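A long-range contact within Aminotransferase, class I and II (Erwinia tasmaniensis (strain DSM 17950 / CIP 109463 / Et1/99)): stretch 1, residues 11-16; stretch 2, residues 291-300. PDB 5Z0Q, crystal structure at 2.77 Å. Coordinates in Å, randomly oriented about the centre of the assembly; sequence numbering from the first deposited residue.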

# COMPACT_ATOMS: atom_id res chain seq x y z
N PHE A 11 -7.16 15.93 30.70
CA PHE A 11 -7.37 16.18 29.28
C PHE A 11 -6.13 15.78 28.47
O PHE A 11 -5.41 14.85 28.85
CB PHE A 11 -7.72 17.65 29.03
CG PHE A 11 -6.79 18.63 29.69
CD1 PHE A 11 -7.00 19.04 31.00
CD2 PHE A 11 -5.71 19.16 29.00
CE1 PHE A 11 -6.15 19.94 31.61
CE2 PHE A 11 -4.85 20.06 29.60
CZ PHE A 11 -5.07 20.46 30.90
N ASN A 12 -5.89 16.48 27.37
CA ASN A 12 -4.73 16.20 26.54
C ASN A 12 -3.44 16.44 27.33
O ASN A 12 -3.31 17.43 28.06
CB ASN A 12 -4.75 17.08 25.29
CG ASN A 12 -6.05 16.97 24.52
OD1 ASN A 12 -6.27 16.02 23.77
ND2 ASN A 12 -6.93 17.95 24.70
N PHE A 13 -2.48 15.52 27.19
CA PHE A 13 -1.23 15.56 27.94
C PHE A 13 -0.10 15.13 26.99
O PHE A 13 0.31 13.97 26.95
CB PHE A 13 -1.29 14.67 29.18
CG PHE A 13 -0.13 14.84 30.12
CD1 PHE A 13 -0.13 15.86 31.05
CD2 PHE A 13 0.95 13.98 30.07
CE1 PHE A 13 0.93 16.02 31.93
CE2 PHE A 13 2.02 14.13 30.94
CZ PHE A 13 2.01 15.16 31.87
N ASP A 14 0.41 16.10 26.22
CA ASP A 14 1.49 15.84 25.28
C ASP A 14 2.84 15.68 25.95
O ASP A 14 3.83 15.41 25.26
CB ASP A 14 1.55 16.97 24.24
CG ASP A 14 0.45 16.87 23.20
OD1 ASP A 14 0.50 15.94 22.37
OD2 ASP A 14 -0.48 17.71 23.22
N GLN A 15 2.92 15.83 27.27
CA GLN A 15 4.16 15.61 28.01
C GLN A 15 4.40 14.15 28.36
O GLN A 15 5.35 13.85 29.08
CB GLN A 15 4.17 16.46 29.28
CG GLN A 15 4.29 17.95 29.04
CD GLN A 15 4.34 18.75 30.32
OE1 GLN A 15 4.02 18.25 31.40
NE2 GLN A 15 4.74 20.02 30.22
N ARG A 16 3.56 13.24 27.87
CA ARG A 16 3.72 11.83 28.16
C ARG A 16 4.92 11.26 27.41
O ARG A 16 5.17 11.61 26.25
CB ARG A 16 2.45 11.06 27.79
CG ARG A 16 2.47 9.58 28.15
CD ARG A 16 2.44 9.37 29.67
NE ARG A 16 3.77 9.50 30.26
CZ ARG A 16 3.99 9.84 31.53
NH1 ARG A 16 5.23 9.94 31.99
NH2 ARG A 16 2.97 10.08 32.34
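Stretch 2 (291-300) PWLDAQLDYL

A short, irregular N-terminal segment rests on one side of a helix from far along the same chain, in a small contact of van der Waals packing and one CH-pi interaction, with no hydrogen bond crossing between the two. The touching residues are at least 280 positions apart in sequence, and together the stretches bury 360 Å² of surface.

Residues 291-300 are helical throughout, part of a helix that begins earlier and continues later in the chain. The backbone ladder includes Ala295 N to Pro291 O at 3.2 Å, Gln296 N to Trp292 O at 3.1 Å, Tyr299 N to Ala295 O at 3.3 Å and Leu300 N to Gln296 O at 2.7 Å; the bond from Asp298 N to Asp294 O, at 3.5 Å, is weak. Residues 11-16 form no regular helix or strand. Asn12 and Phe13 are extended, and a type I beta turn then runs from Phe13 to Arg16, held by a weak hydrogen bond from Arg16 N to Phe13 O at 3.5 Å.

The two stretches advance in the same general sense: Asn12 lies nearest Trp292, with 7.0 Å between Asn12 CA and Trp292 CA, and Asp14 nearest Tyr299, with 7.2 Å between Asp14 CA and Tyr299 CA. A step of two residues in the segment is thus matched by seven residues, about two turns, of the helix, although the helix covers more ground: 10.8 Å from Trp292 CA to Tyr299 CA against 6.4 Å from Asn12 CA to Asp14 CA. The helical residues that meet it, chiefly Trp292, Ala295 and Tyr299, recur at spacings of three and four, which brings them to the same side of the helix. The segment alternates: Asn12 and Asp14 direct their CA-to-CB bonds toward the helix, whereas that of Phe13 between them points away.

At the first end of the contact, Asn12 OD1 comes within 3.7 Å of Trp292 CD1, approaching the indole obliquely, and Asn12 CB packs against Ala295 CB at 4.2 Å. The small methyl group of Ala295 points toward the segment. Asp14 reaches the next part of the helix: its OD2 lies 4.1 Å from Gln296 CA and 3.9 Å from Ala295 O. The latter is an approach of two oxygens, not a hydrogen bond.

The closest-knit part of the contact surrounds Tyr299, whose CA-to-CB bond also points toward the segment. Asp14 CB sits over one face of its ring, 3.7 Å from the Tyr299 ring centroid and only 10° off the ring normal, so the methylene is almost centred above the aromatic system. Here Asp14 presents aliphatic carbon to the ring. Gln15 approaches the same ring at its edge, near its plane, with Gln15 CG 3.2 Å from Tyr299 OH, the shortest contact across the stretches. Asp14 O is 3.6 Å from that hydroxyl without being bonded to it; Tyr299 OH finds its hydrogen bond elsewhere in the structure. Phe11 and Arg16, both poorly ordered, make no contact with the helix.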

# COMPACT_ATOMS: atom_id res chain seq x y z
N PRO A 291 -9.82 19.14 18.18
CA PRO A 291 -9.35 19.62 19.49
C PRO A 291 -8.00 19.04 19.89
O PRO A 291 -7.21 19.73 20.55
CB PRO A 291 -10.46 19.18 20.45
CG PRO A 291 -11.67 19.08 19.59
CD PRO A 291 -11.18 18.57 18.27
N TRP A 292 -7.72 17.79 19.52
CA TRP A 292 -6.40 17.23 19.77
C TRP A 292 -5.33 17.95 18.95
O TRP A 292 -4.25 18.26 19.46
CB TRP A 292 -6.40 15.73 19.45
CG TRP A 292 -5.10 15.04 19.73
CD1 TRP A 292 -4.75 14.38 20.87
CD2 TRP A 292 -3.97 14.94 18.84
NE1 TRP A 292 -3.47 13.87 20.75
CE2 TRP A 292 -2.97 14.20 19.52
CE3 TRP A 292 -3.71 15.40 17.55
CZ2 TRP A 292 -1.74 13.92 18.94
CZ3 TRP A 292 -2.48 15.11 16.98
CH2 TRP A 292 -1.51 14.38 17.67
N LEU A 293 -5.63 18.24 17.68
CA LEU A 293 -4.67 18.95 16.84
C LEU A 293 -4.45 20.37 17.33
O LEU A 293 -3.33 20.90 17.21
CB LEU A 293 -5.15 18.95 15.39
CG LEU A 293 -4.27 19.65 14.35
CD1 LEU A 293 -2.88 19.03 14.31
CD2 LEU A 293 -4.93 19.59 12.98
N ASP A 294 -5.48 21.01 17.87
CA ASP A 294 -5.32 22.36 18.42
C ASP A 294 -4.34 22.35 19.60
O ASP A 294 -3.51 23.26 19.73
CB ASP A 294 -6.67 22.93 18.85
CG ASP A 294 -7.53 23.33 17.67
OD1 ASP A 294 -6.97 23.76 16.64
OD2 ASP A 294 -8.77 23.23 17.78
N ALA A 295 -4.43 21.34 20.46
CA ALA A 295 -3.55 21.27 21.62
C ALA A 295 -2.13 20.91 21.22
O ALA A 295 -1.18 21.28 21.92
CB ALA A 295 -4.09 20.27 22.64
N GLN A 296 -1.95 20.18 20.12
CA GLN A 296 -0.60 19.85 19.67
C GLN A 296 0.11 21.07 19.10
O GLN A 296 1.33 21.20 19.26
CB GLN A 296 -0.65 18.73 18.62
CG GLN A 296 0.72 18.21 18.21
CD GLN A 296 0.66 17.28 17.01
OE1 GLN A 296 -0.27 17.35 16.20
NE2 GLN A 296 1.65 16.41 16.88
N LEU A 297 -0.63 21.97 18.45
CA LEU A 297 -0.01 23.17 17.89
C LEU A 297 0.56 24.06 18.98
O LEU A 297 1.67 24.58 18.85
CB LEU A 297 -1.02 23.93 17.04
CG LEU A 297 -1.61 23.19 15.84
CD1 LEU A 297 -2.54 24.10 15.05
CD2 LEU A 297 -0.50 22.65 14.95
N ASP A 298 -0.20 24.26 20.07
CA ASP A 298 0.31 25.06 21.18
C ASP A 298 1.53 24.41 21.80
O ASP A 298 2.50 25.10 22.16
CB ASP A 298 -0.79 25.26 22.23
CG ASP A 298 -2.01 25.97 21.67
OD1 ASP A 298 -1.87 26.72 20.68
OD2 ASP A 298 -3.11 25.77 22.22
N TYR A 299 1.52 23.09 21.94
CA TYR A 299 2.66 22.38 22.50
C TYR A 299 3.87 22.45 21.57
O TYR A 299 5.00 22.62 22.02
CB TYR A 299 2.29 20.93 22.80
CG TYR A 299 3.25 20.21 23.72
CD1 TYR A 299 3.10 20.28 25.09
CD2 TYR A 299 4.30 19.46 23.21
CE1 TYR A 299 3.97 19.62 25.94
CE2 TYR A 299 5.17 18.80 24.05
CZ TYR A 299 5.00 18.88 25.41
OH TYR A 299 5.87 18.22 26.26
N LEU A 300 3.63 22.32 20.26
CA LEU A 300 4.73 22.36 19.30
C LEU A 300 5.29 23.77 19.15
O LEU A 300 6.50 23.93 18.92
CB LEU A 300 4.28 21.82 17.95
CG LEU A 300 4.10 20.30 17.86
CD1 LEU A 300 3.68 19.88 16.47
CD2 LEU A 300 5.38 19.59 18.27